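Local coordinates for protein DNA-entry nuclease (Competence-specific nuclease) (Streptococcus agalactiae ILRI112, PDB 4QGO) that probably degrades DNA as a non-specific nuclease of the beta-beta-alpha (His-Me finger) class and acts as a virulence factor, at residues S7-Q12 / P207-S212; L43-N48 / E192-D197; M69-I74 / N167-Y172; D183-A188 / Y213-A218. The protein carries 1 engineered substitution. All blocks are in the same frame, centred on the assembly; numbering follows the deposited sequence.

Interaction 1. Residues S7-Q12 / P207-S212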
loop_
_atom_site.group_PDB
_atom_site.type_symbol
_atom_site.label_atom_id
_atom_site.label_comp_id
_atom_site.label_asym_id
_atom_site.label_seq_id
_atom_site.Cartn_x
_atom_site.Cartn_y
_atom_site.Cartn_z
ATOM N N SER A 7 14.669 -2.742 -7.752
ATOM C CA SER A 7 13.616 -1.742 -7.954
ATOM C C SER A 7 13.124 -1.716 -9.394
ATOM O O SER A 7 12.584 -0.713 -9.860
ATOM C CB SER A 7 14.081 -0.345 -7.531
ATOM O OG SER A 7 15.176 0.077 -8.330
ATOM N N VAL A 8 13.328 -2.824 -10.101
ATOM C CA VAL A 8 12.692 -3.036 -11.394
ATOM C C VAL A 8 11.649 -4.117 -11.140
ATOM O O VAL A 8 11.988 -5.231 -10.721
ATOM C CB VAL A 8 13.695 -3.485 -12.473
ATOM C CG1 VAL A 8 12.970 -3.866 -13.769
ATOM C CG2 VAL A 8 14.726 -2.383 -12.720
ATOM N N ASP A 9 10.388 -3.777 -11.378
ATOM C CA ASP A 9 9.282 -4.586 -10.867
ATOM C C ASP A 9 9.193 -6.003 -11.427
ATOM O O ASP A 9 8.650 -6.900 -10.774
ATOM C CB ASP A 9 7.946 -3.835 -10.981
ATOM C CG ASP A 9 7.546 -3.521 -12.407
ATOM O OD1 ASP A 9 8.373 -3.620 -13.337
ATOM O OD2 ASP A 9 6.371 -3.132 -12.593
ATOM N N THR A 10 9.758 -6.208 -12.613
ATOM C CA THR A 10 9.666 -7.494 -13.298
ATOM C C THR A 10 10.910 -8.350 -13.106
ATOM O O THR A 10 10.958 -9.493 -13.574
ATOM C CB THR A 10 9.427 -7.295 -14.810
ATOM O OG1 THR A 10 10.431 -6.418 -15.333
ATOM C CG2 THR A 10 8.051 -6.704 -15.074
ATOM N N SER A 11 11.924 -7.813 -12.434
ATOM C CA SER A 11 13.200 -8.522 -12.342
ATOM C C SER A 11 13.133 -9.770 -11.467
ATOM O O SER A 11 12.258 -9.902 -10.608
ATOM C CB SER A 11 14.299 -7.605 -11.811
ATOM O OG SER A 11 14.128 -7.390 -10.420
ATOM N N GLN A 12 14.071 -10.685 -11.700
ATOM C CA GLN A 12 14.207 -11.871 -10.870
ATOM C C GLN A 12 14.464 -11.465 -9.425
ATOM O O GLN A 12 13.890 -12.037 -8.498
ATOM C CB GLN A 12 15.357 -12.748 -11.375
ATOM C CG GLN A 12 15.536 -14.034 -10.592
ATOM C CD GLN A 12 14.342 -14.955 -10.720
ATOM O OE1 GLN A 12 14.031 -15.438 -11.808
ATOM N NE2 GLN A 12 13.658 -15.197 -9.606
ATOM N N PRO A 207 4.266 -3.060 -6.509
ATOM C CA PRO A 207 5.700 -2.759 -6.422
ATOM C C PRO A 207 5.943 -1.269 -6.143
ATOM O O PRO A 207 5.286 -0.401 -6.741
ATOM C CB PRO A 207 6.230 -3.153 -7.816
ATOM C CG PRO A 207 5.222 -4.214 -8.296
ATOM C CD PRO A 207 3.902 -3.683 -7.798
ATOM N N ASN A 208 6.874 -0.984 -5.235
ATOM C CA ASN A 208 7.236 0.394 -4.926
ATOM C C ASN A 208 8.309 0.854 -5.892
ATOM O O ASN A 208 9.474 1.078 -5.524
ATOM C CB ASN A 208 7.707 0.524 -3.483
ATOM C CG ASN A 208 7.600 1.943 -2.976
ATOM O OD1 ASN A 208 6.965 2.796 -3.616
ATOM N ND2 ASN A 208 8.211 2.211 -1.818
ATOM N N THR A 209 7.886 0.976 -7.143
ATOM C CA THR A 209 8.786 1.211 -8.263
ATOM C C THR A 209 8.216 2.271 -9.196
ATOM O O THR A 209 7.028 2.612 -9.134
ATOM C CB THR A 209 9.012 -0.092 -9.075
ATOM O OG1 THR A 209 7.753 -0.580 -9.570
ATOM C CG2 THR A 209 9.668 -1.168 -8.212
ATOM N N GLN A 210 9.066 2.773 -10.089
ATOM C CA GLN A 210 8.646 3.740 -11.093
ATOM C C GLN A 210 9.533 3.470 -12.312
ATOM O O GLN A 210 10.730 3.217 -12.160
ATOM C CB GLN A 210 8.846 5.161 -10.550
ATOM C CG GLN A 210 8.225 6.290 -11.392
ATOM C CD GLN A 210 7.657 7.421 -10.536
ATOM O OE1 GLN A 210 7.054 7.187 -9.483
ATOM N NE2 GLN A 210 7.858 8.651 -10.976
ATOM N N ALA A 211 8.952 3.504 -13.510
ATOM C CA ALA A 211 9.665 3.027 -14.701
ATOM C C ALA A 211 10.919 3.839 -15.024
ATOM O O ALA A 211 11.881 3.315 -15.584
ATOM C CB ALA A 211 8.737 2.994 -15.898
ATOM N N SER A 212 10.927 5.109 -14.638
ATOM C CA SER A 212 11.977 6.027 -15.077
ATOM C C SER A 212 13.159 6.126 -14.125
ATOM O O SER A 212 14.066 6.908 -14.354
ATOM C CB SER A 212 11.397 7.430 -15.286
ATOM O OG SER A 212 11.153 8.060 -14.038
HETATM O O HOH W 1 11.788 2.087 -9.412
HETATM O O HOH W 2 12.118 0.753 -12.416
#
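S7 faces T209 and D9 faces P207, with CA atoms 5.7 and 6.0 Å apart respectively, so the two irregular segments pass each other in opposite senses without forming a ladder. Each is shaped by a turn. V8 to S11 make a type I beta turn that leads S11 into the N-cap position of helix 12-22, where its hydroxyl caps F14 N. Across the contact N208 is the centre of an inverse gamma turn, closed by a weak bond from T209 N to P207 O. No direct hydrogen bond joins the segments; water does the polar work. One water sits 2.9 Å from S7 O and accepts from Q210 N at the same distance, while a second lies between S7 O and Q210 O, 2.8 Å from the latter.

The side chains of D9 and T209 cross at about a right angle. T209 CG2, anti to its carbonyl carbon, lies against S7 O at 3.4 Å, which leaves OG1 on the branch nearer D9, 3.6 Å from D9 CB. The same D9 CB rests against P207 CB at 3.7 Å, so the aspartate meets both residues through its methylene. Its carboxylate is engaged elsewhere, OD2 bonding Y29 OH. The result is a small contact, bridged by water, between the N-terminal lead-in to a helix and the loop after strand 201-207. That loop also bonds T139 through N208 OD1 and T209 O, and strands 108-112 and 135-139 with the helix that follows are consistent with the beta-beta-alpha element of His-Me finger nucleases.

Interaction 2. Residues L43-N48 / E192-D197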
loop_
_atom_site.group_PDB
_atom_site.type_symbol
_atom_site.label_atom_id
_atom_site.label_comp_id
_atom_site.label_asym_id
_atom_site.label_seq_id
_atom_site.Cartn_x
_atom_site.Cartn_y
_atom_site.Cartn_z
ATOM N N LEU A 43 -8.405 -13.156 5.111
ATOM C CA LEU A 43 -9.106 -12.182 5.946
ATOM C C LEU A 43 -10.531 -12.609 6.220
ATOM O O LEU A 43 -11.233 -13.061 5.329
ATOM C CB LEU A 43 -9.109 -10.801 5.295
ATOM C CG LEU A 43 -7.800 -10.020 5.261
ATOM C CD1 LEU A 43 -8.013 -8.745 4.469
ATOM C CD2 LEU A 43 -7.341 -9.713 6.677
ATOM N N ASN A 44 -10.945 -12.444 7.476
ATOM C CA ASN A 44 -12.302 -12.778 7.885
ATOM C C ASN A 44 -13.131 -11.500 8.038
ATOM O O ASN A 44 -12.918 -10.714 8.957
ATOM C CB ASN A 44 -12.282 -13.581 9.185
ATOM C CG ASN A 44 -13.666 -14.030 9.614
ATOM O OD1 ASN A 44 -14.636 -13.856 8.879
ATOM N ND2 ASN A 44 -13.754 -14.647 10.792
ATOM N N ALA A 45 -14.049 -11.282 7.099
ATOM C CA ALA A 45 -14.935 -10.120 7.143
ATOM C C ALA A 45 -16.240 -10.434 7.852
ATOM O O ALA A 45 -17.047 -9.545 8.085
ATOM C CB ALA A 45 -15.216 -9.615 5.733
ATOM N N ASP A 46 -16.445 -11.700 8.200
ATOM C CA ASP A 46 -17.698 -12.113 8.829
ATOM C C ASP A 46 -17.548 -12.093 10.345
ATOM O O ASP A 46 -17.674 -13.122 11.026
ATOM C CB ASP A 46 -18.108 -13.497 8.322
ATOM C CG ASP A 46 -19.491 -13.896 8.776
ATOM O OD1 ASP A 46 -20.251 -13.003 9.211
ATOM O OD2 ASP A 46 -19.815 -15.099 8.694
ATOM N N VAL A 47 -17.241 -10.914 10.869
ATOM C CA VAL A 47 -17.037 -10.733 12.299
ATOM C C VAL A 47 -17.910 -9.577 12.777
ATOM O O VAL A 47 -17.966 -8.521 12.143
ATOM C CB VAL A 47 -15.549 -10.468 12.638
ATOM C CG1 VAL A 47 -14.705 -11.701 12.357
ATOM C CG2 VAL A 47 -15.015 -9.312 11.836
ATOM N N ASN A 48 -18.613 -9.783 13.886
ATOM C CA ASN A 48 -19.468 -8.727 14.415
ATOM C C ASN A 48 -18.675 -7.781 15.305
ATOM O O ASN A 48 -18.834 -7.755 16.528
ATOM C CB ASN A 48 -20.663 -9.321 15.166
ATOM C CG ASN A 48 -21.691 -8.269 15.514
ATOM O OD1 ASN A 48 -21.917 -7.332 14.741
ATOM N ND2 ASN A 48 -22.314 -8.403 16.684
ATOM N N GLU A 192 -4.644 -6.490 0.990
ATOM C CA GLU A 192 -5.588 -7.597 1.082
ATOM C C GLU A 192 -6.950 -7.038 1.474
ATOM O O GLU A 192 -7.047 -6.192 2.373
ATOM C CB GLU A 192 -5.130 -8.575 2.153
ATOM C CG GLU A 192 -3.797 -9.230 1.868
ATOM C CD GLU A 192 -3.346 -10.059 3.038
ATOM O OE1 GLU A 192 -3.827 -11.203 3.176
ATOM O OE2 GLU A 192 -2.532 -9.559 3.839
ATOM N N ALA A 193 -8.009 -7.509 0.819
ATOM C CA ALA A 193 -9.355 -7.042 1.138
ATOM C C ALA A 193 -10.378 -8.151 0.945
ATOM O O ALA A 193 -10.245 -8.977 0.040
ATOM C CB ALA A 193 -9.731 -5.823 0.292
ATOM N N LYS A 194 -11.411 -8.145 1.785
ATOM C CA LYS A 194 -12.485 -9.129 1.695
ATOM C C LYS A 194 -13.754 -8.482 2.222
ATOM O O LYS A 194 -13.768 -7.965 3.334
ATOM C CB LYS A 194 -12.118 -10.362 2.528
ATOM C CG LYS A 194 -13.214 -11.407 2.651
ATOM C CD LYS A 194 -13.500 -12.033 1.303
ATOM C CE LYS A 194 -14.542 -13.147 1.431
ATOM N NZ LYS A 194 -14.086 -14.220 2.359
ATOM N N SER A 195 -14.822 -8.502 1.428
ATOM C CA SER A 195 -16.111 -8.027 1.925
ATOM C C SER A 195 -16.877 -9.151 2.628
ATOM O O SER A 195 -16.673 -10.341 2.340
ATOM C CB SER A 195 -16.952 -7.416 0.797
ATOM O OG SER A 195 -17.320 -8.400 -0.158
ATOM N N GLN A 196 -17.739 -8.763 3.559
ATOM C CA GLN A 196 -18.573 -9.724 4.275
ATOM C C GLN A 196 -19.347 -10.615 3.305
ATOM O O GLN A 196 -19.415 -11.828 3.505
ATOM C CB GLN A 196 -19.533 -8.996 5.222
ATOM C CG GLN A 196 -20.466 -9.930 5.997
ATOM C CD GLN A 196 -21.582 -9.188 6.726
ATOM O OE1 GLN A 196 -21.377 -8.110 7.284
ATOM N NE2 GLN A 196 -22.776 -9.774 6.721
ATOM N N ASP A 197 -19.892 -10.020 2.244
ATOM C CA ASP A 197 -20.688 -10.789 1.279
ATOM C C ASP A 197 -19.866 -11.549 0.246
ATOM O O ASP A 197 -20.424 -12.234 -0.612
ATOM C CB ASP A 197 -21.761 -9.917 0.599
ATOM C CG ASP A 197 -21.191 -8.903 -0.398
ATOM O OD1 ASP A 197 -19.974 -8.886 -0.679
ATOM O OD2 ASP A 197 -21.993 -8.108 -0.930
HETATM O O HOH W 3 -11.379 -14.538 3.122
HETATM O O HOH W 4 -19.133 -7.783 8.824
HETATM O O HOH W 5 -15.006 -13.470 5.282
#
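L43 and A45 both point their side chains toward the strand at E192 to Q196, and the two backbones run almost in the same direction, 11° apart end to end. L43 extends its CD1 branch over the E192 peptide, meeting E192 O at 3.4 Å and E192 CB at 3.7 Å. The methyl of A45 settles between two peptide groups, 3.3 Å from K194 O and 3.4 Å from Q196 N. Between these two side chains lies the aliphatic part of K194: CG is anti to the backbone N (chi1 173°) and passes 3.7 Å from L43 O. The chain then bends at chi2 and again at chi4, and its ammonium is coupled to the loop through water. One water joins NZ to L43 O; another accepts from both NZ and A45 N. At the far end Q196 CB and CG lie beside A45 O, and a water links that oxygen to Q196 OE1. E192 sends its carboxylate away to T41 OG1 and R173 NH2.

No direct hydrogen bond crosses the contact. In the loop itself N44 OD1 accepts from D46 N, an Asx turn that shapes the bend at A45. Strand 188-195 is an interior strand with 170-177 and 201-207 as neighbours, and L43 and A45 also touch R171. The contact is thus typical of a connecting loop laid along strand 188-195, over a face of the antiparallel sheet, with water rather than backbone ladders joining the polar groups.

Interaction 3. Residues M69-I74 / N167-Y172; sequences MLDRTI and NKRVRY. With SO4 (sulfate ion), chain C.
D71 holds CG between its backbone N and carbonyl carbon (chi1 64°), and R169 bends at chi2 and at chi3, which places NE (-70°); the bends carry the guanidinium beside D71 and against M69 CG. The D71 and R169 side chains lie side by side, pointing the same way. The salt bridge from R169 NH1 to D71 OD2 is 3.0 Å long, with the oxygen almost in the guanidinium plane and met on its anti side. T73 N closes an Asx turn on D71 OD1, and T73 OG1 adds a second bond on that oxygen's syn lone pair, so rotation of the carboxylate is probably restricted. M69 CG, anti to its backbone N, sits over the guanidinium near its rim, 3.5 Å from R169 NH1; bends at chi2 and chi3 bring SD and then CE round to R171 CD at 3.8 Å. R169 NH2 is taken by V49 O. R72 NH1 donates nearly straight (174°) to N167 OD1, 3.0 Å away in one deposited conformer of N167, the C-prime residue of the Schellman motif ending helix 153-165.

The backbones pair as a short antiparallel ladder. L70 and V170 are the hydrogen-bonded pair, L70 N to V170 O at 2.8 Å and V170 N to L70 O at 2.9 Å; M69 and R171 are the non-hydrogen-bonded pair. L70 CD1 packs against Y172 CD2 at 3.8 Å. N67 OD1 takes R171 NH1, and a sulfate held by N67 ND2 and R173 NH1 bonds weakly to R171 NH2. Strands 66-70 and 170-177 thus join within the seven-stranded antiparallel sheet, M69 and R171 on one face, L70 and V170 on the other, where L70 meets helices 153-165 and 116-119.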
loop_
_atom_site.group_PDB
_atom_site.type_symbol
_atom_site.label_atom_id
_atom_site.label_comp_id
_atom_site.label_asym_id
_atom_site.label_seq_id
_atom_site.Cartn_x
_atom_site.Cartn_y
_atom_site.Cartn_z
ATOM N N MET A 69 -11.348 -2.778 9.764
ATOM C CA MET A 69 -12.666 -3.201 9.330
ATOM C C MET A 69 -13.370 -1.936 8.926
ATOM O O MET A 69 -13.542 -1.029 9.741
ATOM C CB MET A 69 -13.447 -3.905 10.443
ATOM C CG MET A 69 -14.910 -4.166 10.079
ATOM S SD MET A 69 -15.106 -5.340 8.707
ATOM C CE MET A 69 -14.503 -6.827 9.452
ATOM N N LEU A 70 -13.710 -1.866 7.649
ATOM C CA LEU A 70 -14.217 -0.649 7.045
ATOM C C LEU A 70 -15.706 -0.735 6.778
ATOM O O LEU A 70 -16.205 -1.748 6.301
ATOM C CB LEU A 70 -13.489 -0.375 5.724
ATOM C CG LEU A 70 -11.960 -0.260 5.762
ATOM C CD1 LEU A 70 -11.385 -0.169 4.344
ATOM C CD2 LEU A 70 -11.516 0.938 6.593
ATOM N N ASP A 71 -16.407 0.350 7.085
ATOM C CA ASP A 71 -17.802 0.492 6.698
ATOM C C ASP A 71 -18.150 1.980 6.680
ATOM O O ASP A 71 -17.281 2.837 6.906
ATOM C CB ASP A 71 -18.749 -0.337 7.595
ATOM C CG ASP A 71 -18.753 0.113 9.052
ATOM O OD1 ASP A 71 -18.568 1.316 9.336
ATOM O OD2 ASP A 71 -18.963 -0.749 9.930
ATOM N N ARG A 72 -19.410 2.291 6.413
ATOM C CA ARG A 72 -19.799 3.686 6.249
ATOM C C ARG A 72 -19.683 4.526 7.508
ATOM O O ARG A 72 -19.716 5.754 7.422
ATOM C CB ARG A 72 -21.207 3.790 5.664
ATOM C CG ARG A 72 -21.232 3.530 4.172
ATOM C CD ARG A 72 -22.560 3.899 3.562
ATOM N NE ARG A 72 -22.510 5.187 2.883
ATOM C CZ ARG A 72 -23.240 5.493 1.817
ATOM N NH1 ARG A 72 -24.078 4.598 1.303
ATOM N NH2 ARG A 72 -23.131 6.691 1.261
ATOM N N THR A 73 -19.551 3.889 8.671
ATOM C CA THR A 73 -19.414 4.652 9.913
ATOM C C THR A 73 -18.062 5.346 10.072
ATOM O O THR A 73 -17.941 6.278 10.866
ATOM C CB THR A 73 -19.699 3.812 11.188
ATOM O OG1 THR A 73 -18.632 2.874 11.409
ATOM C CG2 THR A 73 -21.037 3.075 11.079
ATOM N N ILE A 74 -17.040 4.898 9.341
ATOM C CA ILE A 74 -15.730 5.547 9.429
ATOM C C ILE A 74 -15.234 6.108 8.097
ATOM O O ILE A 74 -14.180 6.736 8.035
ATOM C CB ILE A 74 -14.653 4.643 10.081
ATOM C CG1 ILE A 74 -14.374 3.396 9.236
ATOM C CG2 ILE A 74 -15.076 4.257 11.490
ATOM C CD1 ILE A 74 -13.166 2.606 9.734
ATOM N N ASN A 167 -22.425 0.081 0.672
ATOM C CA ASN A 167 -22.830 -0.440 1.981
ATOM C C ASN A 167 -22.236 -1.801 2.341
ATOM O O ASN A 167 -22.823 -2.562 3.106
ATOM C CB ASN A 167 -24.358 -0.471 2.109
ATOM C CG ASN A 167 -24.980 0.889 1.904
ATOM O OD1 ASN A 167 -24.529 1.875 2.477
ATOM N ND2 ASN A 167 -26.017 0.952 1.076
ATOM N N LYS A 168 -21.064 -2.097 1.798
ATOM C CA LYS A 168 -20.376 -3.333 2.147
ATOM C C LYS A 168 -19.465 -3.128 3.358
ATOM O O LYS A 168 -19.001 -2.017 3.626
ATOM C CB LYS A 168 -19.577 -3.865 0.964
ATOM C CG LYS A 168 -20.452 -4.138 -0.250
ATOM C CD LYS A 168 -19.698 -4.886 -1.320
ATOM C CE LYS A 168 -20.528 -4.969 -2.593
ATOM N NZ LYS A 168 -21.860 -5.599 -2.340
ATOM N N ARG A 169 -19.253 -4.203 4.102
ATOM C CA ARG A 169 -18.275 -4.252 5.186
ATOM C C ARG A 169 -17.009 -4.878 4.620
ATOM O O ARG A 169 -17.047 -5.986 4.087
ATOM C CB ARG A 169 -18.788 -5.118 6.335
ATOM C CG ARG A 169 -19.914 -4.488 7.146
ATOM C CD ARG A 169 -19.377 -3.893 8.439
ATOM N NE ARG A 169 -18.963 -4.927 9.380
ATOM C CZ ARG A 169 -18.450 -4.686 10.582
ATOM N NH1 ARG A 169 -18.244 -3.432 11.003
ATOM N NH2 ARG A 169 -18.109 -5.699 11.357
ATOM N N VAL A 170 -15.897 -4.164 4.717
ATOM C CA VAL A 170 -14.659 -4.640 4.105
ATOM C C VAL A 170 -13.552 -4.798 5.139
ATOM O O VAL A 170 -13.131 -3.833 5.766
ATOM C CB VAL A 170 -14.190 -3.709 2.968
ATOM C CG1 VAL A 170 -12.930 -4.285 2.326
ATOM C CG2 VAL A 170 -15.285 -3.569 1.917
ATOM N N ARG A 171 -13.107 -6.037 5.329
ATOM C CA ARG A 171 -11.930 -6.319 6.144
ATOM C C ARG A 171 -10.700 -6.067 5.256
ATOM O O ARG A 171 -10.665 -6.486 4.112
ATOM C CB ARG A 171 -11.990 -7.764 6.646
ATOM C CG ARG A 171 -10.836 -8.194 7.526
ATOM C CD ARG A 171 -10.852 -7.547 8.927
ATOM N NE ARG A 171 -9.773 -8.151 9.701
ATOM C CZ ARG A 171 -8.500 -7.769 9.647
ATOM N NH1 ARG A 171 -8.140 -6.723 8.908
ATOM N NH2 ARG A 171 -7.585 -8.422 10.346
ATOM N N TYR A 172 -9.710 -5.351 5.789
ATOM C CA TYR A 172 -8.632 -4.766 4.979
ATOM C C TYR A 172 -7.320 -4.875 5.738
ATOM O O TYR A 172 -7.272 -4.621 6.946
ATOM C CB TYR A 172 -8.972 -3.288 4.745
ATOM C CG TYR A 172 -8.163 -2.496 3.725
ATOM C CD1 TYR A 172 -7.875 -3.006 2.465
ATOM C CD2 TYR A 172 -7.763 -1.191 4.005
ATOM C CE1 TYR A 172 -7.162 -2.249 1.530
ATOM C CE2 TYR A 172 -7.064 -0.432 3.076
ATOM C CZ TYR A 172 -6.775 -0.960 1.844
ATOM O OH TYR A 172 -6.078 -0.211 0.909
HETATM S S SO4 C . -3.764 -9.878 11.553
HETATM O O1 SO4 C . -2.599 -9.082 11.201
HETATM O O2 SO4 C . -4.183 -9.575 12.911
HETATM O O3 SO4 C . -3.459 -11.312 11.468
HETATM O O4 SO4 C . -4.867 -9.576 10.652
HETATM O O HOH W 6 -20.424 0.093 4.493
#

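Interaction 4. Residues D183-A188 / Y213-A218; sequences DLVPFA and YTMDYA
V185 N donates to Y217 O at 3.1 Å, in the plane of that carbonyl, and one residue earlier L184 N donates to A218 O at 3.2 Å from above the carbonyl plane. These two backbone bonds fasten the loop before strand 188-195 to the turn after strand 213-215. The turn is itself held by D216 OD1, which accepts from A218 N in an Asx turn. D183 adds a charged group at the same end: its OD1 lies 3.3 Å from A218 CA and its OD2 3.6 Å from Y217 CB, while the charge of OD2 is met by R179 in a salt bridge.

Where strand 188-195 begins beside strand 170-177, F187 and A188 both face L177, a classic beta bulge, and F187 CB from it meets Y217. Chi1 (-63°) sets Y217 CG beside the backbone N, and chi2 (-67°) turns the ring so that one face receives F187 CB, a CH-pi contact 3.8 Å from the ring centroid and 16° off the normal. V185 CG1 comes in at the ring's edge, in plane, 3.9 Å from Y217 CD1. P186 O lies obliquely on the F187 side of the ring plane, near CD1. The phenol oxygen reaches N208 O outside the two segments. Farther out, M215 SD touches V185 CG1 at 3.7 Å, the two side chains crossing at about a right angle, and the F187 ring meets F14 of helix 12-22 edge to face.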
loop_
_atom_site.group_PDB
_atom_site.type_symbol
_atom_site.label_atom_id
_atom_site.label_comp_id
_atom_site.label_asym_id
_atom_site.label_seq_id
_atom_site.Cartn_x
_atom_site.Cartn_y
_atom_site.Cartn_z
ATOM N N ASP A 183 16.158 -1.911 5.932
ATOM C CA ASP A 183 15.769 -0.986 4.858
ATOM C C ASP A 183 14.786 0.062 5.356
ATOM O O ASP A 183 13.825 -0.249 6.074
ATOM C CB ASP A 183 15.071 -1.709 3.711
ATOM C CG ASP A 183 16.019 -2.388 2.754
ATOM O OD1 ASP A 183 17.261 -2.300 2.902
ATOM O OD2 ASP A 183 15.493 -3.008 1.818
ATOM N N LEU A 184 14.985 1.299 4.943
ATOM C CA LEU A 184 14.072 2.355 5.356
ATOM C C LEU A 184 12.771 2.346 4.555
ATOM O O LEU A 184 11.736 2.759 5.059
ATOM C CB LEU A 184 14.757 3.710 5.232
ATOM C CG LEU A 184 15.931 3.877 6.187
ATOM C CD1 LEU A 184 16.602 5.209 5.933
ATOM C CD2 LEU A 184 15.435 3.782 7.611
ATOM N N VAL A 185 12.836 1.894 3.307
ATOM C CA VAL A 185 11.711 2.018 2.378
ATOM C C VAL A 185 11.253 0.623 1.965
ATOM O O VAL A 185 12.070 -0.233 1.643
ATOM C CB VAL A 185 12.135 2.808 1.111
ATOM C CG1 VAL A 185 10.971 2.948 0.132
ATOM C CG2 VAL A 185 12.690 4.168 1.492
ATOM N N PRO A 186 9.931 0.381 1.963
ATOM C CA PRO A 186 9.441 -0.931 1.533
ATOM C C PRO A 186 9.595 -1.092 0.023
ATOM O O PRO A 186 9.476 -0.109 -0.702
ATOM C CB PRO A 186 7.955 -0.887 1.917
ATOM C CG PRO A 186 7.594 0.552 1.847
ATOM C CD PRO A 186 8.833 1.302 2.318
ATOM N N PHE A 187 9.847 -2.311 -0.446
ATOM C CA PHE A 187 9.959 -2.527 -1.886
ATOM C C PHE A 187 8.602 -2.790 -2.535
ATOM O O PHE A 187 8.490 -2.793 -3.764
ATOM C CB PHE A 187 10.953 -3.661 -2.224
ATOM C CG PHE A 187 10.457 -5.039 -1.849
ATOM C CD1 PHE A 187 9.721 -5.802 -2.752
ATOM C CD2 PHE A 187 10.725 -5.567 -0.589
ATOM C CE1 PHE A 187 9.245 -7.070 -2.400
ATOM C CE2 PHE A 187 10.266 -6.825 -0.233
ATOM C CZ PHE A 187 9.532 -7.584 -1.141
ATOM N N ALA A 188 7.575 -3.026 -1.714
ATOM C CA ALA A 188 6.232 -3.245 -2.227
ATOM C C ALA A 188 5.227 -3.002 -1.132
ATOM O O ALA A 188 5.571 -2.993 0.048
ATOM C CB ALA A 188 6.079 -4.676 -2.753
ATOM N N TYR A 213 13.157 5.343 -13.052
ATOM C CA TYR A 213 14.272 5.398 -12.123
ATOM C C TYR A 213 14.424 4.129 -11.316
ATOM O O TYR A 213 13.538 3.276 -11.320
ATOM C CB TYR A 213 14.161 6.623 -11.201
ATOM C CG TYR A 213 13.008 6.660 -10.196
ATOM C CD1 TYR A 213 12.991 5.829 -9.066
ATOM C CD2 TYR A 213 11.991 7.599 -10.326
ATOM C CE1 TYR A 213 11.962 5.904 -8.142
ATOM C CE2 TYR A 213 10.957 7.687 -9.394
ATOM C CZ TYR A 213 10.958 6.841 -8.299
ATOM O OH TYR A 213 9.952 6.928 -7.367
ATOM N N THR A 214 15.545 4.014 -10.612
ATOM C CA THR A 214 15.705 2.958 -9.628
ATOM C C THR A 214 15.908 3.565 -8.248
ATOM O O THR A 214 16.360 4.693 -8.108
ATOM C CB THR A 214 16.866 1.998 -9.981
ATOM O OG1 THR A 214 18.080 2.744 -10.133
ATOM C CG2 THR A 214 16.553 1.251 -11.264
ATOM N N MET A 215 15.541 2.805 -7.227
ATOM C CA MET A 215 15.699 3.240 -5.849
ATOM C C MET A 215 16.490 2.228 -5.036
ATOM O O MET A 215 16.311 1.026 -5.194
ATOM C CB MET A 215 14.333 3.440 -5.191
ATOM C CG MET A 215 14.445 3.961 -3.759
ATOM S SD MET A 215 12.870 4.059 -2.894
ATOM C CE MET A 215 12.160 5.538 -3.595
ATOM N N ASP A 216 17.368 2.726 -4.169
ATOM C CA ASP A 216 18.021 1.901 -3.159
ATOM C C ASP A 216 17.093 1.908 -1.950
ATOM O O ASP A 216 16.939 2.941 -1.292
ATOM C CB ASP A 216 19.374 2.520 -2.790
ATOM C CG ASP A 216 20.169 1.664 -1.814
ATOM O OD1 ASP A 216 19.588 0.748 -1.198
ATOM O OD2 ASP A 216 21.385 1.914 -1.653
ATOM N N TYR A 217 16.456 0.770 -1.673
ATOM C CA TYR A 217 15.464 0.712 -0.597
ATOM C C TYR A 217 16.095 0.835 0.779
ATOM O O TYR A 217 15.406 1.129 1.759
ATOM C CB TYR A 217 14.607 -0.555 -0.688
ATOM C CG TYR A 217 13.783 -0.613 -1.954
ATOM C CD1 TYR A 217 12.746 0.288 -2.172
ATOM C CD2 TYR A 217 14.048 -1.563 -2.932
ATOM C CE1 TYR A 217 12.005 0.251 -3.336
ATOM C CE2 TYR A 217 13.310 -1.613 -4.102
ATOM C CZ TYR A 217 12.300 -0.694 -4.302
ATOM O OH TYR A 217 11.573 -0.762 -5.471
ATOM N N ALA A 218 17.406 0.613 0.866
ATOM C CA ALA A 218 18.078 0.798 2.141
ATOM C C ALA A 218 17.963 2.244 2.616
ATOM O O ALA A 218 17.674 2.495 3.784
ATOM C CB ALA A 218 19.552 0.377 2.045
#

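How the interactions relate
The four contacts fall into two pairs at opposite sides of the chain's centre. Interactions 2 and 3, with centres about 9 Å apart, share the seven-stranded antiparallel sheet: strands 188-195 and 170-177 are neighbours, and K194 O meets R171 N while D197 pairs with K168. Interactions 1 and 4, about 10 Å apart, touch through F187 O and N208 N. Between the pairs the centres lie some 31 to 32 Å apart. Along the chain, interaction 1 spans the widest range, and both 2 and 3 lie within it, while 4 crosses 1 and 2; interaction 3 closes before 4 opens. N-terminal and C-terminal parts are thereby tied together at one end of the sheet.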